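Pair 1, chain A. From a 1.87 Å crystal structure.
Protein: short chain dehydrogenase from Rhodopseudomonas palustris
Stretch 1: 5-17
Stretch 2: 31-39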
# COMPACT_ATOMS: atom_id res chain seq x y z
N PRO A 5 -25.73 -34.04 1.71
CA PRO A 5 -25.55 -32.98 2.69
C PRO A 5 -24.19 -33.03 3.40
O PRO A 5 -23.74 -34.11 3.81
CB PRO A 5 -26.67 -33.24 3.70
CG PRO A 5 -27.00 -34.67 3.56
CD PRO A 5 -26.84 -34.94 2.09
N ARG A 6 -23.54 -31.88 3.53
CA ARG A 6 -22.39 -31.78 4.42
C ARG A 6 -22.91 -31.71 5.84
O ARG A 6 -23.94 -31.08 6.11
CB ARG A 6 -21.57 -30.54 4.12
CG ARG A 6 -20.84 -30.57 2.80
CD ARG A 6 -20.53 -29.16 2.41
NE ARG A 6 -20.03 -29.04 1.05
CZ ARG A 6 -18.75 -29.01 0.72
NH1 ARG A 6 -17.82 -29.11 1.66
NH2 ARG A 6 -18.40 -28.89 -0.55
N ASN A 7 -22.20 -32.35 6.76
CA ASN A 7 -22.50 -32.20 8.16
C ASN A 7 -21.78 -30.95 8.69
O ASN A 7 -20.88 -31.04 9.51
CB ASN A 7 -22.07 -33.46 8.92
CG ASN A 7 -22.50 -33.44 10.38
OD1 ASN A 7 -21.83 -34.03 11.23
ND2 ASN A 7 -23.62 -32.76 10.67
N ALA A 8 -22.19 -29.78 8.19
CA ALA A 8 -21.49 -28.53 8.48
C ALA A 8 -22.41 -27.34 8.27
O ALA A 8 -23.33 -27.40 7.43
CB ALA A 8 -20.28 -28.39 7.59
N THR A 9 -22.15 -26.28 9.01
CA THR A 9 -22.87 -25.01 8.83
C THR A 9 -21.98 -23.90 8.28
O THR A 9 -20.76 -23.91 8.48
CB THR A 9 -23.56 -24.52 10.11
OG1 THR A 9 -22.63 -24.55 11.20
CG2 THR A 9 -24.75 -25.38 10.44
N VAL A 10 -22.62 -22.96 7.58
CA VAL A 10 -22.04 -21.68 7.19
C VAL A 10 -22.87 -20.54 7.80
O VAL A 10 -24.08 -20.48 7.60
CB VAL A 10 -22.03 -21.50 5.63
CG1 VAL A 10 -21.58 -20.09 5.24
CG2 VAL A 10 -21.12 -22.51 5.00
N ALA A 11 -22.23 -19.65 8.55
CA ALA A 11 -22.93 -18.50 9.09
C ALA A 11 -22.80 -17.33 8.12
O ALA A 11 -21.70 -16.92 7.80
CB ALA A 11 -22.39 -18.12 10.44
N VAL A 12 -23.92 -16.83 7.61
CA VAL A 12 -23.90 -15.63 6.78
C VAL A 12 -24.46 -14.50 7.63
O VAL A 12 -25.68 -14.41 7.85
CB VAL A 12 -24.69 -15.81 5.45
CG1 VAL A 12 -24.73 -14.50 4.66
CG2 VAL A 12 -24.07 -16.89 4.60
N ILE A 13 -23.57 -13.68 8.18
CA ILE A 13 -23.97 -12.55 9.00
C ILE A 13 -24.17 -11.36 8.07
O ILE A 13 -23.21 -10.76 7.60
CB ILE A 13 -22.98 -12.28 10.17
CG1 ILE A 13 -23.03 -13.45 11.16
CG2 ILE A 13 -23.33 -10.98 10.89
CD1 ILE A 13 -21.76 -13.66 11.96
N GLY A 14 -25.43 -11.07 7.77
CA GLY A 14 -25.78 -10.01 6.83
C GLY A 14 -26.35 -10.59 5.54
O GLY A 14 -25.81 -10.35 4.45
N ALA A 15 -27.43 -11.35 5.67
CA ALA A 15 -28.08 -11.97 4.52
C ALA A 15 -29.28 -11.16 4.01
O ALA A 15 -30.13 -11.68 3.28
CB ALA A 15 -28.49 -13.39 4.85
N GLY A 16 -29.32 -9.88 4.37
CA GLY A 16 -30.44 -9.01 4.00
C GLY A 16 -30.35 -8.29 2.66
O GLY A 16 -31.36 -7.79 2.17
N ASP A 17 -29.15 -8.20 2.10
CA ASP A 17 -28.98 -7.62 0.76
C ASP A 17 -28.89 -8.70 -0.30
O ASP A 17 -28.92 -9.90 0.01
CB ASP A 17 -27.77 -6.66 0.70
CG ASP A 17 -26.44 -7.31 1.10
OD1 ASP A 17 -26.37 -8.53 1.33
OD2 ASP A 17 -25.43 -6.58 1.18
N GLY A 31 -24.08 -27.64 -0.48
CA GLY A 31 -24.36 -28.67 0.51
C GLY A 31 -24.20 -28.29 1.97
O GLY A 31 -24.28 -29.16 2.83
N PHE A 32 -23.99 -27.02 2.26
CA PHE A 32 -23.90 -26.60 3.66
C PHE A 32 -25.28 -26.23 4.19
O PHE A 32 -26.15 -25.84 3.41
CB PHE A 32 -23.00 -25.38 3.81
CG PHE A 32 -21.54 -25.65 3.60
CD1 PHE A 32 -20.74 -26.07 4.67
CD2 PHE A 32 -20.94 -25.42 2.37
CE1 PHE A 32 -19.37 -26.29 4.49
CE2 PHE A 32 -19.57 -25.64 2.17
CZ PHE A 32 -18.78 -26.07 3.24
N THR A 33 -25.50 -26.34 5.50
CA THR A 33 -26.66 -25.68 6.08
C THR A 33 -26.29 -24.23 6.35
O THR A 33 -25.34 -23.96 7.05
CB THR A 33 -27.16 -26.33 7.39
OG1 THR A 33 -27.58 -27.68 7.12
CG2 THR A 33 -28.33 -25.55 7.98
N VAL A 34 -27.04 -23.30 5.79
CA VAL A 34 -26.74 -21.90 6.00
C VAL A 34 -27.57 -21.35 7.15
O VAL A 34 -28.77 -21.55 7.20
CB VAL A 34 -26.91 -21.09 4.69
CG1 VAL A 34 -26.77 -19.57 4.95
CG2 VAL A 34 -25.90 -21.57 3.63
N PHE A 35 -26.89 -20.73 8.10
CA PHE A 35 -27.52 -19.89 9.10
C PHE A 35 -27.46 -18.47 8.58
O PHE A 35 -26.38 -17.90 8.44
CB PHE A 35 -26.82 -20.05 10.46
CG PHE A 35 -27.39 -21.17 11.28
CD1 PHE A 35 -27.29 -22.50 10.84
CD2 PHE A 35 -28.08 -20.91 12.47
CE1 PHE A 35 -27.86 -23.54 11.56
CE2 PHE A 35 -28.64 -21.95 13.21
CZ PHE A 35 -28.53 -23.27 12.76
N ALA A 36 -28.62 -17.93 8.26
CA ALA A 36 -28.71 -16.64 7.63
C ALA A 36 -29.29 -15.67 8.63
O ALA A 36 -30.33 -15.94 9.23
CB ALA A 36 -29.60 -16.74 6.40
N GLY A 37 -28.61 -14.55 8.84
CA GLY A 37 -29.09 -13.52 9.75
C GLY A 37 -29.24 -12.17 9.08
O GLY A 37 -28.39 -11.76 8.29
N ARG A 38 -30.35 -11.49 9.37
CA ARG A 38 -30.53 -10.08 9.03
C ARG A 38 -31.35 -9.46 10.16
O ARG A 38 -31.90 -10.20 10.98
CB ARG A 38 -31.21 -9.92 7.67
CG ARG A 38 -32.67 -10.30 7.63
CD ARG A 38 -33.27 -10.10 6.25
NE ARG A 38 -33.47 -8.69 5.91
CZ ARG A 38 -33.86 -8.26 4.71
NH1 ARG A 38 -34.07 -9.12 3.72
NH2 ARG A 38 -34.02 -6.97 4.50
N ARG A 39 -31.42 -8.13 10.24
CA ARG A 39 -32.15 -7.47 11.34
C ARG A 39 -33.58 -7.97 11.47
O ARG A 39 -33.99 -8.34 12.56
CB ARG A 39 -32.10 -5.94 11.26
CG ARG A 39 -30.94 -5.34 12.05
CD ARG A 39 -31.35 -4.06 12.77
NE ARG A 39 -31.21 -2.86 11.94
CZ ARG A 39 -30.12 -2.10 11.88
NH1 ARG A 39 -30.10 -1.03 11.10
NH2 ARG A 39 -29.03 -2.42 12.58
O HOH W 1 -25.64 -28.99 8.36

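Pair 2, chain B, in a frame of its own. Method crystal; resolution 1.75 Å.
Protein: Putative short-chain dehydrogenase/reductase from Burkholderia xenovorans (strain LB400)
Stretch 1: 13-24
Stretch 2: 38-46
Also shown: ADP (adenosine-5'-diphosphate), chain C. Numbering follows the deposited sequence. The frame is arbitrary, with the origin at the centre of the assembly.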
# COMPACT_ATOMS: atom_id res chain seq x y z
N SER B 13 40.74 0.45 5.13
CA SER B 13 40.41 1.57 4.27
C SER B 13 39.48 1.18 3.12
O SER B 13 39.11 2.03 2.32
CB SER B 13 41.69 2.21 3.71
OG SER B 13 42.55 1.22 3.16
N THR B 14 39.10 -0.09 3.04
CA THR B 14 38.16 -0.58 2.05
C THR B 14 36.83 -0.92 2.71
O THR B 14 36.83 -1.56 3.77
CB THR B 14 38.74 -1.82 1.36
OG1 THR B 14 39.99 -1.45 0.76
CG2 THR B 14 37.80 -2.33 0.28
N PRO B 15 35.69 -0.52 2.14
CA PRO B 15 34.40 -0.82 2.79
C PRO B 15 34.12 -2.32 2.83
O PRO B 15 34.64 -3.10 2.02
CB PRO B 15 33.38 -0.08 1.91
CG PRO B 15 34.07 0.11 0.60
CD PRO B 15 35.53 0.29 0.92
N VAL B 16 33.30 -2.71 3.80
CA VAL B 16 33.03 -4.11 4.11
C VAL B 16 31.54 -4.40 3.97
O VAL B 16 30.70 -3.66 4.51
CB VAL B 16 33.49 -4.47 5.54
CG1 VAL B 16 32.99 -5.86 5.92
CG2 VAL B 16 35.01 -4.39 5.64
N CYS B 17 31.21 -5.50 3.28
CA CYS B 17 29.85 -6.01 3.21
C CYS B 17 29.78 -7.37 3.88
O CYS B 17 30.61 -8.24 3.60
CB CYS B 17 29.37 -6.11 1.76
SG CYS B 17 27.64 -6.64 1.66
N VAL B 18 28.80 -7.54 4.77
CA VAL B 18 28.52 -8.83 5.41
C VAL B 18 27.26 -9.42 4.78
O VAL B 18 26.23 -8.74 4.69
CB VAL B 18 28.32 -8.65 6.93
CG1 VAL B 18 27.98 -9.99 7.60
CG2 VAL B 18 29.57 -8.02 7.56
N ILE B 19 27.34 -10.67 4.33
CA ILE B 19 26.24 -11.32 3.62
C ILE B 19 25.90 -12.62 4.34
O ILE B 19 26.73 -13.54 4.37
CB ILE B 19 26.59 -11.59 2.14
CG1 ILE B 19 27.06 -10.31 1.41
CG2 ILE B 19 25.40 -12.21 1.40
CD1 ILE B 19 28.59 -10.19 1.30
N THR B 20 24.70 -12.72 4.91
CA THR B 20 24.26 -14.03 5.37
C THR B 20 23.58 -14.77 4.22
O THR B 20 23.19 -14.17 3.22
CB THR B 20 23.31 -13.97 6.57
OG1 THR B 20 22.07 -13.37 6.19
CG2 THR B 20 23.95 -13.21 7.73
N GLY B 21 23.43 -16.08 4.37
CA GLY B 21 22.91 -16.86 3.26
C GLY B 21 23.79 -16.79 2.05
O GLY B 21 23.29 -16.88 0.91
N SER B 22 25.10 -16.65 2.25
CA SER B 22 26.00 -16.32 1.15
C SER B 22 26.50 -17.54 0.39
O SER B 22 27.23 -17.38 -0.59
CB SER B 22 27.21 -15.54 1.68
OG SER B 22 27.92 -14.96 0.59
N ALA B 23 26.11 -18.75 0.81
CA ALA B 23 26.61 -19.95 0.14
C ALA B 23 25.96 -20.21 -1.21
O ALA B 23 26.50 -20.98 -2.00
CB ALA B 23 26.39 -21.17 1.03
N SER B 24 24.82 -19.58 -1.49
CA SER B 24 24.07 -19.93 -2.69
C SER B 24 23.08 -18.81 -3.00
O SER B 24 22.92 -17.87 -2.23
CB SER B 24 23.33 -21.25 -2.53
OG SER B 24 22.45 -21.18 -1.42
N GLY B 38 34.81 -3.86 -5.56
CA GLY B 38 36.00 -3.59 -4.79
C GLY B 38 35.84 -3.71 -3.30
O GLY B 38 36.83 -3.54 -2.57
N TRP B 39 34.65 -4.03 -2.81
CA TRP B 39 34.44 -4.17 -1.37
C TRP B 39 35.04 -5.47 -0.86
O TRP B 39 35.17 -6.46 -1.59
CB TRP B 39 32.95 -4.14 -1.02
CG TRP B 39 32.29 -2.80 -1.18
CD1 TRP B 39 32.51 -1.88 -2.17
CD2 TRP B 39 31.31 -2.22 -0.31
NE1 TRP B 39 31.72 -0.77 -1.97
CE2 TRP B 39 30.97 -0.96 -0.83
CE3 TRP B 39 30.68 -2.66 0.86
CZ2 TRP B 39 30.03 -0.12 -0.23
CZ3 TRP B 39 29.73 -1.82 1.47
CH2 TRP B 39 29.42 -0.57 0.92
N SER B 40 35.41 -5.46 0.42
CA SER B 40 35.72 -6.69 1.13
C SER B 40 34.41 -7.35 1.54
O SER B 40 33.46 -6.66 1.94
CB SER B 40 36.59 -6.41 2.35
OG SER B 40 37.80 -5.77 1.98
N VAL B 41 34.34 -8.67 1.44
CA VAL B 41 33.08 -9.38 1.68
C VAL B 41 33.29 -10.41 2.78
O VAL B 41 34.27 -11.17 2.75
CB VAL B 41 32.52 -10.01 0.39
CG1 VAL B 41 32.11 -8.91 -0.58
CG2 VAL B 41 33.55 -10.93 -0.26
N ALA B 42 32.39 -10.39 3.76
CA ALA B 42 32.32 -11.42 4.79
C ALA B 42 31.22 -12.39 4.36
O ALA B 42 30.03 -12.04 4.35
CB ALA B 42 32.04 -10.82 6.16
N ILE B 43 31.63 -13.60 3.98
CA ILE B 43 30.76 -14.57 3.33
C ILE B 43 30.15 -15.45 4.40
O ILE B 43 30.84 -16.26 5.04
CB ILE B 43 31.54 -15.38 2.29
CG1 ILE B 43 31.87 -14.49 1.08
CG2 ILE B 43 30.76 -16.61 1.83
CD1 ILE B 43 33.02 -15.01 0.26
N GLY B 44 28.85 -15.29 4.63
CA GLY B 44 28.19 -16.05 5.67
C GLY B 44 27.75 -17.42 5.21
O GLY B 44 26.82 -17.54 4.41
N ASN B 45 28.43 -18.44 5.71
CA ASN B 45 28.09 -19.83 5.44
C ASN B 45 27.19 -20.36 6.54
O ASN B 45 27.32 -19.98 7.71
CB ASN B 45 29.36 -20.68 5.36
CG ASN B 45 29.07 -22.14 5.10
OD1 ASN B 45 28.52 -22.49 4.06
ND2 ASN B 45 29.44 -23.00 6.04
N PHE B 46 26.28 -21.27 6.17
CA PHE B 46 25.37 -21.87 7.16
C PHE B 46 26.10 -22.92 8.00
O PHE B 46 26.40 -22.70 9.18
CB PHE B 46 24.14 -22.45 6.46
CG PHE B 46 23.10 -23.04 7.40
CD1 PHE B 46 23.07 -22.69 8.75
CD2 PHE B 46 22.17 -23.96 6.94
CE1 PHE B 46 22.13 -23.25 9.61
CE2 PHE B 46 21.23 -24.51 7.79
CZ PHE B 46 21.21 -24.16 9.12
PB ADP C . 17.56 -17.61 -2.31
O1B ADP C . 17.40 -17.09 -0.84
O2B ADP C . 18.91 -17.29 -3.02
O3B ADP C . 16.30 -17.52 -3.23
PA ADP C . 18.80 -20.07 -1.04
O1A ADP C . 18.08 -21.25 -0.16
O2A ADP C . 20.03 -20.64 -1.82
O3A ADP C . 17.64 -19.37 -1.86
O5' ADP C . 19.32 -19.13 0.22
C5' ADP C . 19.05 -19.47 1.59
C4' ADP C . 20.43 -19.52 2.26
O4' ADP C . 20.30 -19.36 3.73
C3' ADP C . 21.19 -20.85 2.05
O3' ADP C . 22.57 -20.66 1.95
C2' ADP C . 20.85 -21.57 3.39
O2' ADP C . 21.87 -22.55 3.58
C1' ADP C . 20.99 -20.41 4.36
N9 ADP C . 20.36 -20.72 5.66
C8 ADP C . 19.23 -21.51 5.94
N7 ADP C . 19.00 -21.55 7.23
C5 ADP C . 19.98 -20.79 7.82
C6 ADP C . 20.25 -20.47 9.14
N6 ADP C . 19.46 -20.94 10.13
N1 ADP C . 21.30 -19.69 9.42
C2 ADP C . 22.07 -19.24 8.41
N3 ADP C . 21.89 -19.50 7.13
C4 ADP C . 20.83 -20.28 6.85
O HOH W 2 38.10 -3.82 3.94
O HOH W 3 24.18 -18.44 5.93
O HOH W 4 24.87 -19.78 3.44

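The sharpest difference lies at the aromatic residue that precedes the second strand, A:Phe32 in pair 1 and B:Trp39 in pair 2. In pair 1 the ring is sandwiched: the guanidinium of A:Arg6 lies flat on one face, centres 4.4 Å apart and planes at 14°, while A:Val10 CG2 covers the opposite face, 3.5 Å from A:Phe32 CG. A:Ala8 CB meets the ring edge, 3.8 Å from A:Phe32 CD1. In pair 2 the position of A:Ala8 is taken by B:Pro15, whose CG sits over the indole face, 3.6 Å from B:Trp39 CE2, in a CH-pi contact with the five-membered ring. B:Cys17, matching A:Val10, puts its backbone N at the indole edge, 3.8 Å from B:Trp39 CE3, and its CB also comes within 3.8 Å of that CE3.

Around these rings the backbone is nearly the same: 14 central residues superpose with an RMSD of 0.5 Å. Each pair joins two parallel strands, 9-13 with 33-38 (21° between axes) and the strand beginning at B:Val16 with 40-45 (17°). The hydrogen-bond ladder alternates in the parallel manner. A:Val10 N donates to A:Thr33 O and A:Phe35 N to A:Val10 O, both at 2.9 Å; correspondingly, B:Cys17 N donates to B:Ser40 O (2.9 Å) and B:Ala42 N to B:Cys17 O (2.8 Å).

Bulk is distributed differently along the sheet. On the face of A:Thr9 and A:Ala11, A:Phe35 supplies a large ring, its CE1 3.8 Å from A:Thr9 CG2. Its counterpart B:Ala42 is small and faces B:Val18, the match of A:Ala11, with B:Val18 CG2 4.0 Å from B:Ala42 CB. On the other face, A:Val12 CG2 packs 3.8 Å from A:Val34 CG1; in pair 2 the longer B:Ile19 reaches B:Val41, CD1 to CB 4.0 Å.

At the far end a glycine carbonyl receives the turn. A:Gly37 O accepts from A:Gly14 N (3.1 Å) and A:Ala15 N (2.8 Å). B:Gly44 O accepts from B:Ser22 N (2.9 Å), but B:Gly21 N stands 3.7 Å from B:Gly44 O and donates instead to a water (N to water O 2.9 Å) that lies 3.2 Å from B:Gly44 O. A CB on B:Gly44 would clash with B:Ile19 O, whereas one on A:Gly37 would stay 4.1 Å from A:Val12 O. Within the same segment, A:Ala15 CB meets A:Ala36 CB at 3.9 Å; the matching B:Ser22 OG lies 3.5 Å from B:Ile43 CG2, buried without a hydrogen-bond partner. In pair 2, B:Ser24 OG donates to ADP O2A (2.5 Å), and the B:Phe46 ring face covers the adenine, CE1 3.4 Å from ADP C6.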